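Local coordinates for protein separin (PDB 5U1T) that cleaves the Scc1 subunit of cohesin as a caspase-like cysteine protease at the onset of anaphase and is held inactive by securin before then, at residues A809-I823 against C835-Q848. Residues are numbered along the deposited sequence; the frame is centred on the assembly and turned at random.
Sequences ARDCEFYSKELSRII and CLHFLHRYYMITEQ
Tyr-842 projects from helix 835-845 onto helix 809-823 and offers its hydroxyl to the carboxylate of Glu-813. Its CG lies anti to the backbone N (chi1 168°), which sends the ring across the gap between the helices. OE1 of Glu-813 reaches the ring at its edge, in plane, and accepts a hydrogen bond from Tyr-842 OH at 2.5 Å, a length that is doubtful at this resolution; the two side chains cross at about a right angle, yet carboxylate and ring planes are only 20° apart. A bend at chi2 turns the Glu-813 carboxylate toward this hydroxyl. Cys-812 CB packs 3.4 Å from CE1 of the same ring, with its sulfur at an oblique angle to the ring, while Ser-816 OG lies 3.5 Å from Tyr-842 CE2. Further along, the contact is carried mainly by carbon atoms. Leu-839 is a knob in a hole formed by Ser-816, Leu-819, Ser-820 and Ile-823: its CD2 rests 3.7 Å from Ser-816 CB, its CD1 points at Ile-823 CD1, and its CG meets Leu-819 CD2 at 4.0 Å, the two leucines approaching tip to tip. The other branch of Leu-819, CD1, touches Cys-835 SG at 3.5 Å. The helices run nearly antiparallel, with axes 10.8 Å apart and an angle of 151° between their directions, as a helical hairpin. Phe-838 stacks on Phe-797 of helix 782-805, which brings a third helix against the pair, and the far side of helix 809-823 binds a chain of another protein. The chemistry is thus divided along the hairpin, a leucine knob packed among aliphatic side chains and two serines giving way to one buried tyrosine whose hydroxyl is satisfied by a carboxylate, a bond that would probably stabilise the negative charge of Glu-813.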
# COMPACT_ATOMS: atom_id res chain seq x y z
N ALA A 809 1.88 24.46 -11.56
CA ALA A 809 2.78 24.68 -10.44
C ALA A 809 2.01 24.77 -9.11
O ALA A 809 2.44 24.22 -8.10
CB ALA A 809 3.61 25.93 -10.66
N ARG A 810 0.87 25.45 -9.12
CA ARG A 810 0.12 25.69 -7.90
C ARG A 810 -0.21 24.40 -7.13
O ARG A 810 -0.01 24.32 -5.92
CB ARG A 810 -1.17 26.45 -8.22
CG ARG A 810 -1.83 27.10 -6.99
CD ARG A 810 -3.22 27.65 -7.31
NE ARG A 810 -3.19 29.01 -7.85
CZ ARG A 810 -3.65 30.08 -7.20
NH1 ARG A 810 -3.60 31.29 -7.76
NH2 ARG A 810 -4.16 29.95 -5.98
N ASP A 811 -0.70 23.40 -7.84
CA ASP A 811 -1.13 22.17 -7.18
C ASP A 811 0.05 21.29 -6.84
O ASP A 811 0.00 20.51 -5.90
CB ASP A 811 -2.09 21.38 -8.05
CG ASP A 811 -3.37 22.13 -8.32
OD1 ASP A 811 -4.31 22.00 -7.51
OD2 ASP A 811 -3.44 22.85 -9.34
N CYS A 812 1.11 21.42 -7.62
CA CYS A 812 2.30 20.62 -7.40
C CYS A 812 2.98 21.05 -6.12
O CYS A 812 3.42 20.22 -5.32
CB CYS A 812 3.26 20.75 -8.59
SG CYS A 812 2.78 19.71 -9.99
N GLU A 813 3.06 22.37 -5.93
CA GLU A 813 3.62 22.90 -4.71
C GLU A 813 2.83 22.39 -3.52
O GLU A 813 3.41 22.01 -2.51
CB GLU A 813 3.62 24.42 -4.72
CG GLU A 813 4.75 25.02 -5.52
CD GLU A 813 6.12 24.56 -5.05
OE1 GLU A 813 6.72 23.70 -5.72
OE2 GLU A 813 6.61 25.08 -4.02
N PHE A 814 1.51 22.36 -3.64
CA PHE A 814 0.67 21.96 -2.51
C PHE A 814 0.94 20.51 -2.13
O PHE A 814 1.15 20.18 -0.95
CB PHE A 814 -0.81 22.15 -2.84
CG PHE A 814 -1.72 21.74 -1.72
CD1 PHE A 814 -2.16 20.42 -1.60
CD2 PHE A 814 -2.13 22.66 -0.77
CE1 PHE A 814 -3.00 20.03 -0.55
CE2 PHE A 814 -2.97 22.28 0.27
CZ PHE A 814 -3.41 20.96 0.38
N TYR A 815 0.91 19.65 -3.14
CA TYR A 815 1.04 18.23 -2.91
C TYR A 815 2.44 17.87 -2.47
O TYR A 815 2.62 17.09 -1.54
CB TYR A 815 0.64 17.48 -4.18
CG TYR A 815 -0.84 17.42 -4.30
CD1 TYR A 815 -1.61 16.95 -3.25
CD2 TYR A 815 -1.50 17.86 -5.44
CE1 TYR A 815 -2.98 16.89 -3.34
CE2 TYR A 815 -2.88 17.81 -5.54
CZ TYR A 815 -3.61 17.32 -4.47
OH TYR A 815 -4.98 17.25 -4.53
N SER A 816 3.43 18.47 -3.11
CA SER A 816 4.82 18.17 -2.79
C SER A 816 5.09 18.57 -1.36
O SER A 816 5.81 17.89 -0.63
CB SER A 816 5.79 18.87 -3.76
OG SER A 816 6.01 20.23 -3.41
N LYS A 817 4.48 19.67 -0.93
CA LYS A 817 4.56 20.07 0.46
C LYS A 817 3.88 19.07 1.42
O LYS A 817 4.40 18.75 2.48
CB LYS A 817 3.98 21.46 0.63
CG LYS A 817 4.93 22.56 0.21
CD LYS A 817 4.19 23.86 -0.06
CE LYS A 817 5.12 24.90 -0.69
NZ LYS A 817 4.42 26.21 -0.93
N GLU A 818 2.71 18.56 1.04
CA GLU A 818 2.03 17.60 1.89
C GLU A 818 2.87 16.34 1.98
O GLU A 818 3.02 15.77 3.06
CB GLU A 818 0.64 17.29 1.37
CG GLU A 818 -0.40 18.34 1.70
CD GLU A 818 -0.62 18.47 3.20
OE1 GLU A 818 -0.95 17.43 3.84
OE2 GLU A 818 -0.44 19.58 3.75
N LEU A 819 3.42 15.90 0.86
CA LEU A 819 4.17 14.65 0.84
C LEU A 819 5.43 14.78 1.67
O LEU A 819 5.76 13.91 2.47
CB LEU A 819 4.51 14.25 -0.60
CG LEU A 819 5.75 13.38 -0.84
CD1 LEU A 819 5.56 12.03 -0.24
CD2 LEU A 819 6.00 13.26 -2.32
N SER A 820 6.13 15.89 1.46
CA SER A 820 7.39 16.15 2.15
C SER A 820 7.20 16.04 3.66
O SER A 820 8.00 15.40 4.37
CB SER A 820 7.90 17.53 1.76
OG SER A 820 9.26 17.68 2.10
N ARG A 821 6.13 16.66 4.14
CA ARG A 821 5.75 16.69 5.54
C ARG A 821 5.64 15.28 6.12
O ARG A 821 6.26 14.95 7.13
CB ARG A 821 4.42 17.43 5.69
CG ARG A 821 4.10 17.92 7.08
CD ARG A 821 2.66 18.41 7.15
NE ARG A 821 1.74 17.36 7.56
CZ ARG A 821 0.49 17.25 7.12
NH1 ARG A 821 0.03 18.12 6.23
NH2 ARG A 821 -0.30 16.26 7.54
N ILE A 822 4.85 14.45 5.44
CA ILE A 822 4.63 13.07 5.83
C ILE A 822 5.95 12.28 5.88
O ILE A 822 6.22 11.61 6.87
CB ILE A 822 3.65 12.39 4.86
CG1 ILE A 822 2.21 12.61 5.33
CG2 ILE A 822 3.89 10.92 4.80
CD1 ILE A 822 1.70 14.03 5.23
N ILE A 823 6.73 12.33 4.82
CA ILE A 823 7.99 11.61 4.77
C ILE A 823 8.79 11.77 6.02
O ILE A 823 9.30 10.83 6.57
CB ILE A 823 8.88 12.22 3.70
CG1 ILE A 823 8.31 11.97 2.33
CG2 ILE A 823 10.27 11.64 3.77
CD1 ILE A 823 9.13 12.64 1.27
N CYS A 835 10.54 8.61 -2.07
CA CYS A 835 9.90 9.92 -2.03
C CYS A 835 10.92 11.03 -2.24
O CYS A 835 10.65 11.99 -2.95
CB CYS A 835 9.17 10.14 -0.71
SG CYS A 835 7.64 9.24 -0.54
N LEU A 836 12.09 10.89 -1.63
CA LEU A 836 13.13 11.89 -1.81
C LEU A 836 13.64 11.90 -3.26
O LEU A 836 14.05 12.95 -3.75
CB LEU A 836 14.29 11.64 -0.85
CG LEU A 836 13.99 12.06 0.60
CD1 LEU A 836 15.15 11.68 1.52
CD2 LEU A 836 13.69 13.55 0.66
N HIS A 837 13.63 10.74 -3.91
CA HIS A 837 14.06 10.63 -5.30
C HIS A 837 13.08 11.35 -6.18
O HIS A 837 13.48 12.04 -7.11
CB HIS A 837 14.18 9.17 -5.72
CG HIS A 837 14.33 8.96 -7.21
ND1 HIS A 837 15.51 9.22 -7.88
CD2 HIS A 837 13.47 8.49 -8.13
CE1 HIS A 837 15.36 8.91 -9.15
NE2 HIS A 837 14.13 8.46 -9.33
N PHE A 838 11.79 11.18 -5.88
CA PHE A 838 10.72 11.84 -6.60
C PHE A 838 10.74 13.35 -6.40
O PHE A 838 10.68 14.11 -7.36
CB PHE A 838 9.38 11.28 -6.18
CG PHE A 838 8.23 11.88 -6.90
CD1 PHE A 838 7.83 11.36 -8.13
CD2 PHE A 838 7.56 12.97 -6.38
CE1 PHE A 838 6.77 11.92 -8.81
CE2 PHE A 838 6.50 13.54 -7.06
CZ PHE A 838 6.10 13.01 -8.27
N LEU A 839 10.81 13.80 -5.15
CA LEU A 839 10.79 15.22 -4.86
C LEU A 839 11.99 15.90 -5.53
O LEU A 839 11.90 17.04 -6.02
CB LEU A 839 10.79 15.47 -3.35
CG LEU A 839 9.42 15.29 -2.70
CD1 LEU A 839 9.52 15.43 -1.22
CD2 LEU A 839 8.43 16.31 -3.22
N HIS A 840 13.09 15.17 -5.59
CA HIS A 840 14.28 15.73 -6.18
C HIS A 840 14.05 16.01 -7.67
O HIS A 840 14.38 17.08 -8.16
CB HIS A 840 15.46 14.82 -5.99
CG HIS A 840 16.65 15.21 -6.80
ND1 HIS A 840 16.94 14.64 -8.02
CD2 HIS A 840 17.60 16.15 -6.59
CE1 HIS A 840 18.04 15.18 -8.51
NE2 HIS A 840 18.46 16.11 -7.66
N ARG A 841 13.47 15.04 -8.38
CA ARG A 841 13.10 15.25 -9.78
C ARG A 841 12.14 16.43 -9.88
O ARG A 841 12.22 17.24 -10.81
CB ARG A 841 12.47 13.99 -10.38
CG ARG A 841 11.85 14.19 -11.78
CD ARG A 841 11.15 12.90 -12.27
NE ARG A 841 10.25 13.08 -13.42
CZ ARG A 841 10.63 13.10 -14.70
NH1 ARG A 841 9.72 13.27 -15.65
NH2 ARG A 841 11.92 12.96 -15.04
N TYR A 842 11.24 16.55 -8.92
CA TYR A 842 10.26 17.61 -8.98
C TYR A 842 10.94 18.97 -8.83
O TYR A 842 10.55 19.93 -9.48
CB TYR A 842 9.18 17.42 -7.91
CG TYR A 842 8.31 18.64 -7.76
CD1 TYR A 842 7.41 18.99 -8.75
CD2 TYR A 842 8.43 19.46 -6.64
CE1 TYR A 842 6.63 20.11 -8.62
CE2 TYR A 842 7.66 20.58 -6.51
CZ TYR A 842 6.76 20.90 -7.51
OH TYR A 842 5.98 22.01 -7.39
N TYR A 843 11.95 19.05 -7.98
CA TYR A 843 12.64 20.31 -7.73
C TYR A 843 13.49 20.66 -8.92
O TYR A 843 13.77 21.83 -9.17
CB TYR A 843 13.47 20.24 -6.44
CG TYR A 843 12.58 20.26 -5.23
CD1 TYR A 843 11.42 21.03 -5.23
CD2 TYR A 843 12.85 19.49 -4.10
CE1 TYR A 843 10.57 21.06 -4.14
CE2 TYR A 843 12.00 19.52 -3.00
CZ TYR A 843 10.86 20.31 -3.03
OH TYR A 843 9.99 20.35 -1.97
N MET A 844 13.87 19.65 -9.69
CA MET A 844 14.57 19.88 -10.94
C MET A 844 13.63 20.51 -11.97
O MET A 844 13.95 21.52 -12.55
CB MET A 844 15.14 18.58 -11.49
CG MET A 844 16.57 18.31 -11.08
SD MET A 844 17.28 16.97 -12.08
CE MET A 844 16.39 17.16 -13.64
N ILE A 845 12.48 19.90 -12.19
CA ILE A 845 11.47 20.41 -13.09
C ILE A 845 11.04 21.85 -12.75
O ILE A 845 10.93 22.69 -13.63
CB ILE A 845 10.22 19.50 -13.09
CG1 ILE A 845 10.60 18.09 -13.52
CG2 ILE A 845 9.11 20.05 -14.00
CD1 ILE A 845 9.42 17.14 -13.60
N THR A 846 10.82 22.16 -11.48
CA THR A 846 10.41 23.51 -11.11
C THR A 846 11.63 24.40 -10.88
O THR A 846 11.50 25.58 -10.52
CB THR A 846 9.53 23.51 -9.86
OG1 THR A 846 10.17 22.76 -8.83
CG2 THR A 846 8.19 22.90 -10.16
N GLU A 847 12.80 23.83 -11.07
CA GLU A 847 14.05 24.58 -11.03
C GLU A 847 14.28 25.27 -9.71
O GLU A 847 14.95 26.29 -9.66
CB GLU A 847 14.08 25.61 -12.16
CG GLU A 847 14.22 25.01 -13.54
CD GLU A 847 14.10 26.05 -14.66
OE1 GLU A 847 14.08 25.66 -15.85
OE2 GLU A 847 14.03 27.27 -14.34
N GLN A 848 13.73 24.72 -8.64
CA GLN A 848 14.00 25.28 -7.32
C GLN A 848 15.35 24.75 -6.87
O GLN A 848 15.42 23.84 -6.06
CB GLN A 848 12.90 24.91 -6.35
CG GLN A 848 11.55 24.93 -7.00
CD GLN A 848 10.43 24.73 -6.02
OE1 GLN A 848 9.45 24.04 -6.31
NE2 GLN A 848 10.56 25.34 -4.85